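Local coordinates for E2A dna-binding protein (PDB 2WB0), which binds single-stranded DNA and, by forming multimers, unwinds the template without ATP during the elongation phase of adenovirus strand-displacement replication, at residues 117-122 and 160-165; 189-194 and 269-274; 96-101 and 327-332. All coordinates share one frame; numbering follows the deposited sequence.

Contact 1: 117-122 and 160-165; sequences MINKEH and NTDARC
His122 and Asn160 trade two backbone hydrogen bonds, His122 N to Asn160 O at 2.6 Å and Asn160 N to His122 O at 2.7 Å. At the other end Ile118 and Cys165 form a second hydrogen-bonded pair, 3.0 Å both for Ile118 N to Cys165 O and for Cys165 N to Ile118 O. Lys120 and Ala163 lie between: Lys120 N meets Ala163 O from above the carbonyl plane, and the return bond is weak. From here to His122 the register slips by one residue, a beta bulge in an antiparallel pairing, where 160-165 turns a corner at Thr161 and Asp162.

On the face carrying Asn119 and Arg164, the two side chains run side by side, amide and guanidinium planes 43° apart, with the Asn119 amide over one guanidinium face. As modelled, Asn119 ND2 stands 2.8 Å from Arg164 NH1; both are donors, so this is proximity and not a bond. Asp162 OD1 takes a weak hydrogen bond from Asn119 ND2 and forms a salt bridge with Arg164. A water links Met117 O and, weakly, Arg164 NE.

On the face of Lys120, Ala163 and Cys165, Lys120 CG is anti to its carbonyl carbon (chi1 -84°), beside Cys165 SG, and NZ passes 3.4 Å from that sulfur on its way to Cys172 O, its main partner. Ala163 CB packs against His122 CB at 3.7 Å; His122 ND1 is hydrogen-bonded to Ser187 OG, and the ring meets Phe185 edge-to-face.

Strand 158-165 is the middle of three antiparallel strands, between 118-124 and 185-186. Phe185 covers Ala163 and Cys165, while Met117 touches Phe186 and the zinc ligand Cys111; at the corner, Asp162 meets the start of helix 189-206.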
# COMPACT_ATOMS: atom_id res chain seq x y z
N MET A 117 -3.96 16.43 -10.78
CA MET A 117 -5.28 16.41 -10.17
C MET A 117 -5.92 17.80 -10.10
O MET A 117 -5.27 18.76 -9.76
CB MET A 117 -5.27 15.74 -8.76
CG MET A 117 -4.78 14.24 -8.85
SD MET A 117 -4.63 13.49 -7.16
CE MET A 117 -6.39 13.19 -6.79
N ILE A 118 -7.23 17.84 -10.43
CA ILE A 118 -7.96 19.09 -10.53
C ILE A 118 -8.47 19.57 -9.20
O ILE A 118 -8.96 18.77 -8.41
CB ILE A 118 -9.12 18.89 -11.52
CG1 ILE A 118 -8.60 18.41 -12.89
CG2 ILE A 118 -10.01 20.20 -11.61
CD1 ILE A 118 -7.74 19.41 -13.56
N ASN A 119 -8.41 20.87 -8.93
CA ASN A 119 -8.93 21.39 -7.67
C ASN A 119 -10.46 21.33 -7.65
O ASN A 119 -11.06 21.57 -8.63
CB ASN A 119 -8.50 22.85 -7.46
CG ASN A 119 -7.16 22.96 -6.73
OD1 ASN A 119 -6.10 22.99 -7.36
ND2 ASN A 119 -7.22 22.99 -5.38
N LYS A 120 -11.05 21.02 -6.50
CA LYS A 120 -12.52 20.89 -6.30
C LYS A 120 -12.84 21.47 -4.92
O LYS A 120 -12.03 21.37 -3.99
CB LYS A 120 -12.93 19.42 -6.14
CG LYS A 120 -13.16 18.62 -7.38
CD LYS A 120 -14.65 18.39 -7.62
CE LYS A 120 -14.97 18.17 -9.08
NZ LYS A 120 -14.76 16.72 -9.45
N GLU A 121 -14.05 21.99 -4.77
CA GLU A 121 -14.55 22.23 -3.42
C GLU A 121 -15.29 20.97 -2.90
O GLU A 121 -16.04 20.33 -3.64
CB GLU A 121 -15.41 23.48 -3.40
CG GLU A 121 -16.49 23.46 -2.33
CD GLU A 121 -16.91 24.87 -1.90
OE1 GLU A 121 -16.66 25.85 -2.68
OE2 GLU A 121 -17.43 24.97 -0.76
N HIS A 122 -15.03 20.57 -1.67
CA HIS A 122 -15.66 19.37 -1.13
C HIS A 122 -16.34 19.73 0.19
O HIS A 122 -15.66 20.03 1.16
CB HIS A 122 -14.60 18.32 -0.88
CG HIS A 122 -15.15 17.02 -0.40
ND1 HIS A 122 -14.46 16.20 0.46
CD2 HIS A 122 -16.34 16.42 -0.61
CE1 HIS A 122 -15.16 15.10 0.69
NE2 HIS A 122 -16.32 15.21 0.07
N ASN A 160 -14.19 21.94 2.44
CA ASN A 160 -12.81 21.70 2.03
C ASN A 160 -12.65 22.33 0.65
O ASN A 160 -13.03 21.69 -0.35
CB ASN A 160 -12.50 20.19 1.95
CG ASN A 160 -12.35 19.53 3.30
OD1 ASN A 160 -11.91 20.13 4.27
ND2 ASN A 160 -12.68 18.25 3.36
N THR A 161 -12.06 23.52 0.57
CA THR A 161 -11.91 24.20 -0.72
C THR A 161 -10.61 23.84 -1.46
O THR A 161 -10.27 24.38 -2.52
CB THR A 161 -11.94 25.75 -0.56
OG1 THR A 161 -10.84 26.15 0.25
CG2 THR A 161 -13.26 26.18 0.06
N ASP A 162 -9.87 22.90 -0.88
CA ASP A 162 -8.60 22.50 -1.45
C ASP A 162 -8.59 20.99 -1.80
O ASP A 162 -7.52 20.36 -1.75
CB ASP A 162 -7.50 22.84 -0.44
CG ASP A 162 -6.12 22.62 -0.99
OD1 ASP A 162 -5.89 22.89 -2.21
OD2 ASP A 162 -5.27 22.15 -0.19
N ALA A 163 -9.75 20.42 -2.15
CA ALA A 163 -9.80 19.01 -2.59
C ALA A 163 -9.25 18.82 -4.01
O ALA A 163 -9.07 19.80 -4.76
CB ALA A 163 -11.24 18.47 -2.49
N ARG A 164 -8.88 17.57 -4.34
CA ARG A 164 -8.22 17.27 -5.61
C ARG A 164 -8.86 15.99 -6.07
O ARG A 164 -8.97 15.04 -5.28
CB ARG A 164 -6.71 16.96 -5.40
CG ARG A 164 -6.04 18.11 -4.68
CD ARG A 164 -5.72 19.22 -5.75
NE ARG A 164 -4.57 20.00 -5.27
CZ ARG A 164 -4.72 20.90 -4.33
NH1 ARG A 164 -5.94 21.06 -3.88
NH2 ARG A 164 -3.71 21.64 -3.85
N CYS A 165 -9.21 15.94 -7.33
CA CYS A 165 -9.76 14.75 -7.98
C CYS A 165 -8.91 14.29 -9.20
O CYS A 165 -8.13 15.07 -9.79
CB CYS A 165 -11.23 15.03 -8.39
SG CYS A 165 -11.40 16.19 -9.81
O HOH W 1 -3.05 19.23 -8.08

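Contact 2: 189-194 and 269-274; sequences GAKAQV and HPALIV
Val194, in the first turns of helix 189-206, packs on the inverse gamma turn centred on Pro270, through which the chain leaves helix 261-268 and enters strand 271-276. The turn is closed by Ala271 N, which donates to His269 O over 2.7 Å. A single methyl does most of the touching. Val194 CG1 lies anti to its own backbone N (chi1 171°) and rests on the turn's backbone, 3.4 Å from His269 C and 3.6 Å from Pro270 N. The same methyl meets Pro270 CD at 3.9 Å on one flank and Ala271 CB at 3.6 Å on another, so one branch spans three successive residues.

Around this methyl the contact thins out. His269 CB sits 3.5 Å from Val194 O, while the imidazole leads away from 189-194, and the side chain touches Lys197 further along the helix. One helical turn back, Lys191 offers its carbonyl oxygen and the aliphatic CG to Ala271 CB, the former at 3.9 Å. Between the two segments the contact is van der Waals packing alone.

Further along, Ile273 reaches Ala195 and Phe196 of the same helix, and Ala192 touches Pro244 on the adjoining strand 242-246. The arrangement is that of an alpha-helix packed against a small antiparallel sheet, here joining two regions that both belong to zinc-binding domain families.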
# COMPACT_ATOMS: atom_id res chain seq x y z
N GLY A 189 -5.79 18.62 -0.24
CA GLY A 189 -4.66 18.49 -1.16
C GLY A 189 -3.38 18.90 -0.47
O GLY A 189 -2.33 18.29 -0.68
N ALA A 190 -3.44 19.96 0.34
CA ALA A 190 -2.25 20.36 1.06
C ALA A 190 -1.74 19.25 2.00
O ALA A 190 -0.54 18.99 2.08
CB ALA A 190 -2.50 21.71 1.83
N LYS A 191 -2.65 18.65 2.75
CA LYS A 191 -2.29 17.54 3.62
C LYS A 191 -1.72 16.33 2.79
O LYS A 191 -0.81 15.64 3.25
CB LYS A 191 -3.52 17.05 4.40
CG LYS A 191 -3.12 16.00 5.42
CD LYS A 191 -4.00 16.06 6.63
CE LYS A 191 -5.15 15.17 6.61
NZ LYS A 191 -6.05 15.83 7.64
N ALA A 192 -2.33 16.02 1.64
CA ALA A 192 -1.81 14.97 0.77
C ALA A 192 -0.38 15.29 0.40
O ALA A 192 0.48 14.40 0.43
CB ALA A 192 -2.63 14.78 -0.50
N GLN A 193 -0.12 16.54 0.00
CA GLN A 193 1.24 16.79 -0.43
C GLN A 193 2.21 16.65 0.75
O GLN A 193 3.28 16.13 0.59
CB GLN A 193 1.43 18.13 -1.12
CG GLN A 193 2.93 18.23 -1.68
CD GLN A 193 3.09 19.28 -2.80
OE1 GLN A 193 3.29 18.95 -4.00
NE2 GLN A 193 3.03 20.55 -2.40
N VAL A 194 1.82 17.09 1.92
CA VAL A 194 2.70 16.84 3.10
C VAL A 194 3.08 15.36 3.20
O VAL A 194 4.24 15.04 3.39
CB VAL A 194 2.03 17.31 4.38
CG1 VAL A 194 2.85 16.83 5.60
CG2 VAL A 194 1.95 18.82 4.42
N HIS A 269 7.43 16.96 7.86
CA HIS A 269 6.23 16.75 7.07
C HIS A 269 5.26 15.85 7.84
O HIS A 269 5.15 14.67 7.56
CB HIS A 269 6.65 16.10 5.74
CG HIS A 269 7.78 16.82 5.08
ND1 HIS A 269 7.62 18.07 4.49
CD2 HIS A 269 9.07 16.48 4.93
CE1 HIS A 269 8.77 18.43 3.96
NE2 HIS A 269 9.67 17.50 4.22
N PRO A 270 4.49 16.44 8.76
CA PRO A 270 3.74 15.62 9.75
C PRO A 270 2.44 15.06 9.19
O PRO A 270 1.39 15.32 9.75
CB PRO A 270 3.45 16.63 10.86
CG PRO A 270 3.30 17.94 10.10
CD PRO A 270 4.36 17.88 9.04
N ALA A 271 2.53 14.21 8.16
CA ALA A 271 1.34 13.45 7.66
C ALA A 271 1.90 12.21 6.98
O ALA A 271 2.99 12.27 6.38
CB ALA A 271 0.48 14.27 6.64
N LEU A 272 1.22 11.08 7.15
CA LEU A 272 1.62 9.83 6.52
C LEU A 272 0.62 9.43 5.43
O LEU A 272 -0.58 9.60 5.58
CB LEU A 272 1.61 8.70 7.56
CG LEU A 272 2.92 8.46 8.32
CD1 LEU A 272 4.05 9.50 8.29
CD2 LEU A 272 2.91 7.47 9.44
N ILE A 273 1.14 8.82 4.36
CA ILE A 273 0.27 8.15 3.38
C ILE A 273 -0.12 6.83 4.08
O ILE A 273 0.74 6.09 4.57
CB ILE A 273 1.09 7.77 2.10
CG1 ILE A 273 1.47 9.05 1.34
CG2 ILE A 273 0.33 6.63 1.26
CD1 ILE A 273 2.42 8.84 0.10
N VAL A 274 -1.40 6.51 4.08
CA VAL A 274 -1.84 5.29 4.65
C VAL A 274 -2.66 4.48 3.61
O VAL A 274 -3.59 5.02 3.02
CB VAL A 274 -2.74 5.55 5.88
CG1 VAL A 274 -3.27 4.25 6.43
CG2 VAL A 274 -1.98 6.34 6.98

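Contact 3: 96-101 and 327-332; sequences ALWLHR and PEFKWS
Leu97 and Glu328 form a single beta bridge in which both chains run the same way, Leu97 N donating to Pro327 O at 2.9 Å and Leu97 O accepting from Phe329 N at 2.7 Å. The second bond is straight at hydrogen, 180°, although the donor stands above the carbonyl plane. Strand 95-99, already paired antiparallel with 216-220, thus gains an extended, irregular neighbour on its other edge, a segment of the long C-terminal run that follows helix 300-315.

Phe329 supplies most of the side-chain contact. Its CB meets Ala96 CB at 3.9 Å and Trp98 CB at 4.1 Å. With CG anti to the backbone N (chi1 -178°), the phenyl ring runs beside the indole, pointing the same way, in an offset edge-to-face pair: its edge is turned to the indole face, with planes at 69° and 5.7 Å between its centroid and that of the five-membered ring. From just after the strand, His100 CB covers the centre of one indole face. Beyond the pair, Met219 touches both aromatic residues, and His335 meets the Phe329 ring. Trp98 also brings the contact near the first zinc site, its side chain about 6 Å from that of the zinc ligand Cys111.

Beside the bridge, the bent Glu328 chain brings OE1 close to Leu97 O, two acceptors with no bond between them. A water ties this corner together, taking the hydrogen of Leu99 N and donating to both Glu328 OE1 and Phe329 O, the last at 2.9 Å.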
# COMPACT_ATOMS: atom_id res chain seq x y z
N ALA A 96 3.71 -2.34 -6.12
CA ALA A 96 4.33 -1.68 -7.30
C ALA A 96 5.05 -0.41 -6.82
O ALA A 96 4.89 0.02 -5.68
CB ALA A 96 3.30 -1.36 -8.46
N LEU A 97 5.89 0.13 -7.68
CA LEU A 97 6.62 1.32 -7.45
C LEU A 97 5.96 2.35 -8.34
O LEU A 97 6.06 2.21 -9.60
CB LEU A 97 8.02 1.12 -7.97
CG LEU A 97 9.00 0.51 -6.98
CD1 LEU A 97 8.57 -0.13 -5.58
CD2 LEU A 97 10.27 -0.09 -7.61
N TRP A 98 5.39 3.41 -7.71
CA TRP A 98 4.71 4.44 -8.46
C TRP A 98 5.58 5.71 -8.47
O TRP A 98 5.90 6.24 -7.42
CB TRP A 98 3.32 4.69 -7.87
CG TRP A 98 2.62 5.94 -8.40
CD1 TRP A 98 2.60 6.44 -9.69
CD2 TRP A 98 1.74 6.76 -7.63
NE1 TRP A 98 1.81 7.57 -9.74
CE2 TRP A 98 1.25 7.78 -8.50
CE3 TRP A 98 1.35 6.76 -6.28
CZ2 TRP A 98 0.46 8.84 -8.04
CZ3 TRP A 98 0.52 7.80 -5.81
CH2 TRP A 98 0.07 8.82 -6.71
N LEU A 99 5.96 6.19 -9.66
CA LEU A 99 6.77 7.41 -9.78
C LEU A 99 5.76 8.50 -9.67
O LEU A 99 5.16 8.90 -10.69
CB LEU A 99 7.47 7.47 -11.17
CG LEU A 99 8.27 8.78 -11.42
CD1 LEU A 99 9.37 8.89 -10.41
CD2 LEU A 99 8.89 8.69 -12.87
N HIS A 100 5.53 8.98 -8.45
CA HIS A 100 4.27 9.70 -8.20
C HIS A 100 4.28 11.15 -8.64
O HIS A 100 3.24 11.66 -8.99
CB HIS A 100 3.91 9.66 -6.69
CG HIS A 100 5.05 10.02 -5.79
ND1 HIS A 100 5.33 11.33 -5.39
CD2 HIS A 100 5.99 9.23 -5.21
CE1 HIS A 100 6.40 11.29 -4.60
NE2 HIS A 100 6.81 10.03 -4.48
N ARG A 101 5.43 11.83 -8.54
CA ARG A 101 5.58 13.26 -8.87
C ARG A 101 4.65 14.14 -8.09
O ARG A 101 4.18 15.19 -8.58
CB ARG A 101 5.42 13.50 -10.39
CG ARG A 101 6.51 12.79 -11.17
CD ARG A 101 6.59 13.17 -12.63
NE ARG A 101 7.41 12.14 -13.27
CZ ARG A 101 7.65 12.04 -14.58
NH1 ARG A 101 7.15 12.93 -15.43
NH2 ARG A 101 8.40 11.04 -15.04
N PRO A 327 7.39 -4.53 -9.29
CA PRO A 327 7.08 -4.00 -10.63
C PRO A 327 6.81 -2.50 -10.61
O PRO A 327 6.11 -2.00 -9.70
CB PRO A 327 5.78 -4.69 -11.01
CG PRO A 327 5.56 -5.73 -10.07
CD PRO A 327 6.48 -5.64 -8.93
N GLU A 328 7.33 -1.81 -11.62
CA GLU A 328 7.07 -0.39 -11.72
C GLU A 328 5.61 -0.26 -12.07
O GLU A 328 5.11 -1.01 -12.88
CB GLU A 328 7.94 0.24 -12.82
CG GLU A 328 9.01 1.13 -12.27
CD GLU A 328 8.75 2.62 -12.59
OE1 GLU A 328 7.72 3.20 -11.94
OE2 GLU A 328 9.48 3.25 -13.38
N PHE A 329 4.89 0.68 -11.43
CA PHE A 329 3.50 0.86 -11.74
C PHE A 329 3.32 1.53 -13.09
O PHE A 329 4.01 2.50 -13.43
CB PHE A 329 2.82 1.77 -10.69
CG PHE A 329 1.35 1.95 -10.94
CD1 PHE A 329 0.47 0.92 -10.65
CD2 PHE A 329 0.83 3.15 -11.45
CE1 PHE A 329 -0.89 1.06 -10.86
CE2 PHE A 329 -0.50 3.30 -11.68
CZ PHE A 329 -1.41 2.26 -11.32
N LYS A 330 2.39 1.01 -13.85
CA LYS A 330 1.99 1.62 -15.15
C LYS A 330 0.49 1.68 -15.17
O LYS A 330 -0.15 0.67 -14.84
CB LYS A 330 2.40 0.65 -16.30
CG LYS A 330 3.91 0.37 -16.36
CD LYS A 330 4.24 -1.06 -17.02
CE LYS A 330 4.89 -0.94 -18.41
NZ LYS A 330 5.59 -2.21 -18.84
N TRP A 331 -0.10 2.81 -15.59
CA TRP A 331 -1.56 2.90 -15.58
C TRP A 331 -2.09 1.93 -16.63
O TRP A 331 -1.52 1.84 -17.72
CB TRP A 331 -2.07 4.34 -15.92
CG TRP A 331 -3.57 4.28 -16.01
CD1 TRP A 331 -4.37 4.33 -17.13
CD2 TRP A 331 -4.44 4.06 -14.89
NE1 TRP A 331 -5.69 4.12 -16.77
CE2 TRP A 331 -5.75 3.97 -15.39
CE3 TRP A 331 -4.22 3.89 -13.51
CZ2 TRP A 331 -6.84 3.74 -14.56
CZ3 TRP A 331 -5.36 3.67 -12.66
CH2 TRP A 331 -6.62 3.58 -13.22
N SER A 332 -3.16 1.20 -16.32
CA SER A 332 -3.82 0.42 -17.34
C SER A 332 -5.24 0.23 -16.89
O SER A 332 -5.58 0.54 -15.75
CB SER A 332 -3.13 -0.94 -17.54
OG SER A 332 -3.41 -1.83 -16.50
O HOH W 2 5.04 4.82 -12.06

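Contacts 1 and 2 come in series along the chain, and contact 3, between 96-101 and 327-332, encloses both in its loop. The centres of contacts 1 and 2 lie about 15 Å apart. Contact 3 is centred about 19 Å from contact 2 and about 23 Å from contact 1. Contacts 1 and 2 touch directly: Asp162, at the corner of strand 158-165, probably takes hydrogen bonds from Gly189 N and Ala190 N through O and OD2, meeting the start of helix 189-206. That helix therefore bridges the three-stranded sheets of the two zinc-binding regions. Contact 3 touches neither, but brings the C-terminal run back beside strand 95-99, near the first zinc site.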